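Glucosamine-6-phosphate deaminase (Bacillus subtilis, PDB 2BKX) belongs to the glucosamine-6-phosphate isomerase/6-phosphogluconolactonase family and holds fructose-6-phosphate in a pocket of its Rossmann-like alpha/beta fold. Local coordinates at residues 192-206 / 226-240. Numbering follows the deposited sequence.
With F6R (fructose -6-phosphate), chain C.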
loop_
_atom_site.group_PDB
_atom_site.type_symbol
_atom_site.label_atom_id
_atom_site.label_comp_id
_atom_site.label_asym_id
_atom_site.label_seq_id
_atom_site.Cartn_x
_atom_site.Cartn_y
_atom_site.Cartn_z
ATOM N N ARG A 192 10.258 8.061 -1.582
ATOM C CA ARG A 192 10.837 6.726 -1.641
ATOM C C ARG A 192 9.707 5.716 -1.715
ATOM O O ARG A 192 8.754 5.833 -0.943
ATOM C CB ARG A 192 11.669 6.434 -0.387
ATOM C CG ARG A 192 12.412 5.163 -0.433
ATOM C CD ARG A 192 13.271 4.931 0.777
ATOM N NE ARG A 192 14.003 3.676 0.591
ATOM C CZ ARG A 192 14.877 3.187 1.450
ATOM N NH1 ARG A 192 15.118 3.807 2.583
ATOM N NH2 ARG A 192 15.496 2.058 1.162
ATOM N N ILE A 193 9.832 4.744 -2.621
ATOM C CA ILE A 193 8.814 3.717 -2.768
ATOM C C ILE A 193 9.383 2.360 -2.386
ATOM O O ILE A 193 10.508 2.044 -2.761
ATOM C CB ILE A 193 8.218 3.725 -4.193
ATOM C CG1 ILE A 193 7.382 5.055 -4.362
ATOM C CG2 ILE A 193 7.303 2.517 -4.446
ATOM C CD1 ILE A 193 6.929 5.384 -5.686
ATOM N N LEU A 194 8.602 1.590 -1.637
ATOM C CA LEU A 194 8.965 0.231 -1.240
ATOM C C LEU A 194 7.810 -0.683 -1.677
ATOM O O LEU A 194 6.738 -0.641 -1.076
ATOM C CB LEU A 194 9.195 0.167 0.278
ATOM C CG LEU A 194 9.476 -1.225 0.833
ATOM C CD1 LEU A 194 10.663 -1.856 0.149
ATOM C CD2 LEU A 194 9.642 -1.182 2.375
ATOM N N LEU A 195 8.047 -1.439 -2.751
ATOM C CA LEU A 195 7.066 -2.343 -3.341
ATOM C C LEU A 195 7.383 -3.759 -2.874
ATOM O O LEU A 195 8.485 -4.261 -3.068
ATOM C CB LEU A 195 7.065 -2.227 -4.870
ATOM C CG LEU A 195 6.235 -3.247 -5.630
ATOM C CD1 LEU A 195 4.772 -3.158 -5.291
ATOM C CD2 LEU A 195 6.449 -3.054 -7.110
ATOM N N LEU A 196 6.383 -4.402 -2.263
ATOM C CA LEU A 196 6.513 -5.738 -1.708
ATOM C C LEU A 196 5.699 -6.717 -2.567
ATOM O O LEU A 196 4.543 -6.479 -2.851
ATOM C CB LEU A 196 5.942 -5.772 -0.288
ATOM C CG LEU A 196 6.489 -4.725 0.669
ATOM C CD1 LEU A 196 5.842 -4.824 2.047
ATOM C CD2 LEU A 196 8.000 -4.818 0.754
ATOM N N ILE A 197 6.310 -7.846 -2.902
ATOM C CA ILE A 197 5.681 -8.829 -3.776
ATOM C C ILE A 197 6.001 -10.225 -3.285
ATOM O O ILE A 197 7.180 -10.624 -3.246
ATOM C CB ILE A 197 6.095 -8.690 -5.243
ATOM C CG1 ILE A 197 6.049 -7.240 -5.717
ATOM C CG2 ILE A 197 5.115 -9.530 -6.094
ATOM C CD1 ILE A 197 6.498 -7.011 -7.152
ATOM N N SER A 198 4.943 -10.985 -3.003
ATOM C CA SER A 198 5.089 -12.323 -2.437
ATOM C C SER A 198 4.103 -13.317 -3.052
ATOM O O SER A 198 2.936 -13.027 -3.219
ATOM C CB SER A 198 4.850 -12.285 -0.901
ATOM O OG SER A 198 4.864 -13.585 -0.348
ATOM N N GLY A 199 4.618 -14.502 -3.354
ATOM C CA GLY A 199 3.764 -15.611 -3.714
ATOM C C GLY A 199 3.555 -15.809 -5.197
ATOM O O GLY A 199 3.663 -14.883 -5.997
ATOM N N LYS A 200 3.201 -17.052 -5.549
ATOM C CA LYS A 200 2.993 -17.456 -6.949
ATOM C C LYS A 200 1.927 -16.657 -7.691
ATOM O O LYS A 200 2.019 -16.463 -8.920
ATOM C CB LYS A 200 2.638 -18.954 -6.954
ATOM C CG LYS A 200 2.470 -19.601 -8.274
ATOM C CD LYS A 200 2.398 -21.129 -8.084
ATOM C CE LYS A 200 1.498 -21.787 -9.146
ATOM N NZ LYS A 200 0.798 -22.980 -8.565
ATOM N N SER A 201 0.922 -16.157 -6.979
ATOM C CA SER A 201 -0.125 -15.391 -7.628
ATOM C C SER A 201 0.354 -14.116 -8.284
ATOM O O SER A 201 -0.360 -13.588 -9.130
ATOM C CB SER A 201 -1.256 -15.070 -6.660
ATOM O OG SER A 201 -0.953 -13.984 -5.808
ATOM N N LYS A 202 1.544 -13.634 -7.893
ATOM C CA LYS A 202 2.114 -12.409 -8.424
ATOM C C LYS A 202 3.222 -12.628 -9.449
ATOM O O LYS A 202 3.824 -11.656 -9.940
ATOM C CB LYS A 202 2.671 -11.553 -7.274
ATOM C CG LYS A 202 1.667 -11.289 -6.157
ATOM C CD LYS A 202 0.368 -10.644 -6.643
ATOM C CE LYS A 202 -0.598 -10.364 -5.490
ATOM N NZ LYS A 202 -0.032 -9.402 -4.454
ATOM N N ALA A 203 3.538 -13.890 -9.763
ATOM C CA ALA A 203 4.677 -14.161 -10.621
ATOM C C ALA A 203 4.518 -13.564 -12.025
ATOM O O ALA A 203 5.495 -13.091 -12.616
ATOM C CB ALA A 203 4.970 -15.656 -10.665
ATOM N N GLU A 204 3.309 -13.587 -12.575
ATOM C CA GLU A 204 3.092 -12.956 -13.885
ATOM C C GLU A 204 3.257 -11.436 -13.824
ATOM O O GLU A 204 3.848 -10.835 -14.733
ATOM C CB GLU A 204 1.718 -13.348 -14.469
ATOM C CG GLU A 204 1.656 -14.824 -14.844
ATOM C CD GLU A 204 0.276 -15.347 -15.159
ATOM O OE1 GLU A 204 -0.583 -14.584 -15.658
ATOM O OE2 GLU A 204 0.063 -16.543 -14.888
ATOM N N ALA A 205 2.769 -10.816 -12.742
ATOM C CA ALA A 205 2.953 -9.375 -12.568
ATOM C C ALA A 205 4.435 -9.018 -12.418
ATOM O O ALA A 205 4.905 -8.026 -12.958
ATOM C CB ALA A 205 2.135 -8.856 -11.436
ATOM N N VAL A 206 5.173 -9.834 -11.681
ATOM C CA VAL A 206 6.612 -9.593 -11.539
ATOM C C VAL A 206 7.288 -9.622 -12.910
ATOM O O VAL A 206 8.118 -8.771 -13.226
ATOM C CB VAL A 206 7.262 -10.608 -10.570
ATOM C CG1 VAL A 206 8.774 -10.591 -10.673
ATOM C CG2 VAL A 206 6.822 -10.318 -9.142
ATOM N N HIS A 226 10.197 6.607 -11.380
ATOM C CA HIS A 226 10.542 7.151 -10.067
ATOM C C HIS A 226 12.029 6.911 -9.766
ATOM O O HIS A 226 12.609 5.912 -10.185
ATOM C CB HIS A 226 9.646 6.457 -9.034
ATOM C CG HIS A 226 9.715 7.049 -7.673
ATOM N ND1 HIS A 226 8.762 7.887 -7.131
ATOM C CD2 HIS A 226 10.652 6.878 -6.718
ATOM C CE1 HIS A 226 9.150 8.245 -5.913
ATOM N NE2 HIS A 226 10.298 7.647 -5.650
ATOM N N SER A 227 12.617 7.826 -9.011
ATOM C CA SER A 227 14.052 7.815 -8.751
ATOM C C SER A 227 14.522 6.981 -7.582
ATOM O O SER A 227 15.722 6.835 -7.343
ATOM C CB SER A 227 14.553 9.255 -8.584
ATOM O OG SER A 227 14.178 10.083 -9.680
ATOM N N ASP A 228 13.593 6.498 -6.779
ATOM C CA ASP A 228 13.988 5.732 -5.569
ATOM C C ASP A 228 12.935 4.674 -5.234
ATOM O O ASP A 228 12.101 4.850 -4.341
ATOM C CB ASP A 228 14.246 6.656 -4.379
ATOM C CG ASP A 228 14.893 5.923 -3.195
ATOM O OD1 ASP A 228 15.071 4.710 -3.285
ATOM O OD2 ASP A 228 15.235 6.590 -2.179
ATOM N N VAL A 229 12.981 3.589 -5.991
ATOM C CA VAL A 229 12.066 2.468 -5.840
ATOM C C VAL A 229 12.844 1.229 -5.466
ATOM O O VAL A 229 13.781 0.842 -6.169
ATOM C CB VAL A 229 11.296 2.182 -7.144
ATOM C CG1 VAL A 229 10.343 1.015 -6.976
ATOM C CG2 VAL A 229 10.538 3.404 -7.592
ATOM N N THR A 230 12.432 0.567 -4.382
ATOM C CA THR A 230 12.985 -0.713 -3.997
ATOM C C THR A 230 11.847 -1.715 -4.114
ATOM O O THR A 230 10.760 -1.487 -3.620
ATOM C CB THR A 230 13.506 -0.661 -2.580
ATOM O OG1 THR A 230 14.552 0.297 -2.512
ATOM C CG2 THR A 230 14.013 -2.006 -2.057
ATOM N N VAL A 231 12.130 -2.854 -4.735
ATOM C CA VAL A 231 11.140 -3.911 -4.945
ATOM C C VAL A 231 11.667 -5.176 -4.289
ATOM O O VAL A 231 12.730 -5.686 -4.685
ATOM C CB VAL A 231 10.861 -4.186 -6.449
ATOM C CG1 VAL A 231 9.748 -5.184 -6.576
ATOM C CG2 VAL A 231 10.589 -2.916 -7.228
ATOM N N LEU A 232 10.921 -5.683 -3.305
ATOM C CA LEU A 232 11.286 -6.906 -2.612
ATOM C C LEU A 232 10.410 -8.011 -3.149
ATOM O O LEU A 232 9.182 -7.876 -3.138
ATOM C CB LEU A 232 11.132 -6.764 -1.104
ATOM C CG LEU A 232 11.882 -5.624 -0.442
ATOM C CD1 LEU A 232 11.592 -5.676 1.064
ATOM C CD2 LEU A 232 13.349 -5.618 -0.725
ATOM N N ILE A 233 11.032 -9.104 -3.627
ATOM C CA ILE A 233 10.278 -10.177 -4.288
ATOM C C ILE A 233 10.722 -11.492 -3.688
ATOM O O ILE A 233 11.910 -11.791 -3.724
ATOM C CB ILE A 233 10.568 -10.190 -5.787
ATOM C CG1 ILE A 233 10.341 -8.784 -6.407
ATOM C CG2 ILE A 233 9.694 -11.196 -6.502
ATOM C CD1 ILE A 233 10.751 -8.618 -7.880
ATOM N N ASP A 234 9.792 -12.269 -3.151
ATOM C CA ASP A 234 10.172 -13.590 -2.653
ATOM C C ASP A 234 10.312 -14.612 -3.779
ATOM O O ASP A 234 10.030 -14.324 -4.935
ATOM C CB ASP A 234 9.331 -14.047 -1.483
ATOM C CG ASP A 234 7.935 -14.453 -1.835
ATOM O OD1 ASP A 234 7.576 -14.614 -3.029
ATOM O OD2 ASP A 234 7.174 -14.666 -0.862
ATOM N N ARG A 235 10.819 -15.804 -3.457
ATOM C CA ARG A 235 11.191 -16.808 -4.477
ATOM C C ARG A 235 9.996 -17.200 -5.324
ATOM O O ARG A 235 10.070 -17.311 -6.532
ATOM C CB ARG A 235 11.836 -18.038 -3.818
ATOM C CG ARG A 235 13.085 -17.697 -3.093
ATOM C CD ARG A 235 14.239 -17.332 -3.987
ATOM N NE ARG A 235 15.235 -16.533 -3.271
ATOM C CZ ARG A 235 16.441 -16.215 -3.734
ATOM N NH1 ARG A 235 17.255 -15.477 -2.977
ATOM N NH2 ARG A 235 16.832 -16.608 -4.945
ATOM N N GLU A 236 8.857 -17.379 -4.702
ATOM C CA GLU A 236 7.669 -17.786 -5.409
ATOM C C GLU A 236 7.205 -16.706 -6.386
ATOM O O GLU A 236 6.761 -16.985 -7.499
ATOM C CB GLU A 236 6.580 -18.137 -4.403
ATOM C CG GLU A 236 6.829 -19.470 -3.662
ATOM C CD GLU A 236 8.018 -19.439 -2.717
ATOM O OE1 GLU A 236 8.251 -18.387 -2.070
ATOM O OE2 GLU A 236 8.739 -20.478 -2.601
ATOM N N ALA A 237 7.306 -15.456 -5.970
ATOM C CA ALA A 237 6.922 -14.354 -6.836
ATOM C C ALA A 237 7.900 -14.134 -7.982
ATOM O O ALA A 237 7.509 -13.558 -8.989
ATOM C CB ALA A 237 6.779 -13.104 -6.011
ATOM N N ALA A 238 9.140 -14.601 -7.819
ATOM C CA ALA A 238 10.205 -14.408 -8.812
ATOM C C ALA A 238 10.284 -15.521 -9.850
ATOM O O ALA A 238 11.125 -15.455 -10.736
ATOM C CB ALA A 238 11.570 -14.272 -8.128
ATOM N N SER A 239 9.384 -16.494 -9.757
ATOM C CA SER A 239 9.520 -17.760 -10.501
ATOM C C SER A 239 9.335 -17.672 -12.005
ATOM O O SER A 239 9.709 -18.600 -12.731
ATOM C CB SER A 239 8.592 -18.827 -9.899
ATOM O OG SER A 239 7.202 -18.494 -9.967
ATOM N N LEU A 240 8.755 -16.584 -12.506
ATOM C CA LEU A 240 8.535 -16.405 -13.944
ATOM C C LEU A 240 9.274 -15.197 -14.474
ATOM O O LEU A 240 8.924 -14.674 -15.523
ATOM C CB LEU A 240 7.046 -16.316 -14.280
ATOM C CG LEU A 240 6.197 -17.498 -13.890
ATOM C CD1 LEU A 240 4.762 -17.239 -14.184
ATOM C CD2 LEU A 240 6.649 -18.756 -14.661
HETATM C C1 F6R C . -2.997 -2.158 -0.605
HETATM C C2 F6R C . -3.403 -1.935 -2.048
HETATM C C3 F6R C . -3.510 -3.024 -3.123
HETATM C C4 F6R C . -2.804 -4.342 -2.744
HETATM C C5 F6R C . -2.885 -5.409 -3.824
HETATM C C6 F6R C . -2.221 -6.707 -3.380
HETATM O O1 F6R C . -3.373 -1.054 0.240
HETATM O O2 F6R C . -3.612 -0.787 -2.377
HETATM O O3 F6R C . -2.866 -2.561 -4.297
HETATM O O4 F6R C . -1.437 -4.051 -2.473
HETATM O O5 F6R C . -4.227 -5.652 -4.229
HETATM O O6 F6R C . -2.977 -7.258 -2.291
HETATM P P F6R C . -2.376 -8.487 -1.472
HETATM O O1P F6R C . -1.199 -7.956 -0.700
HETATM O O2P F6R C . -1.936 -9.495 -2.500
HETATM O O3P F6R C . -3.463 -8.976 -0.571
HETATM O O HOH W 1 13.375 2.751 -2.236
HETATM O O HOH W 2 16.663 0.488 -0.880
HETATM O O HOH W 3 8.039 -13.949 -11.668
#
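With chi1 at 73°, the carboxylate of Asp234 sits between its own backbone N and carbonyl carbon, while Ser198 swings OG anti to its backbone N (chi1 175°) to meet it. Ser198 OG donates to Asp234 OD2 at 2.6 Å, arriving from above the carboxylate plane. The other oxygen, OD1, takes two amides: Gly199 N on its syn side at 3.0 Å, and Ala237 N, which closes an Asx motif. Three bonds thus fix the rotation of this buried carboxylate and join the loop after strand 193-197 to the chain at Asp234-Ala237. This junction follows a short parallel ladder, in which Ile193, Leu195 and Ile197 each give both their N-H and their carbonyl to residues 228-234. Leu196 CD2 lies alongside Leu232 CD1 (3.7 Å) on one face; on the other, Ile197 CD1 crosses to Val231 CG1. At the ladder's N-terminal end, Ile193 CD1 rests over the His226 ring, 3.6 Å from its centroid, a CH-pi contact. There a water accepts from Arg192 NE and lies within bonding distance of Asp228 OD1 and Thr230 OG1; NE and OD1 themselves are 4.2 Å apart, beyond a salt bridge. Lys202, ending the 3-10 segment 200-202, donates from NZ to O2P of fructose-6-phosphate. Strand 193-197, helix 203-211 and strand 229-234 form a beta-alpha-beta unit, in which Val206 packs on Ile233 and Ala237; strands 128-131 and 2-6 flank the pair, and helix 9-26 covers Leu196 and Leu232.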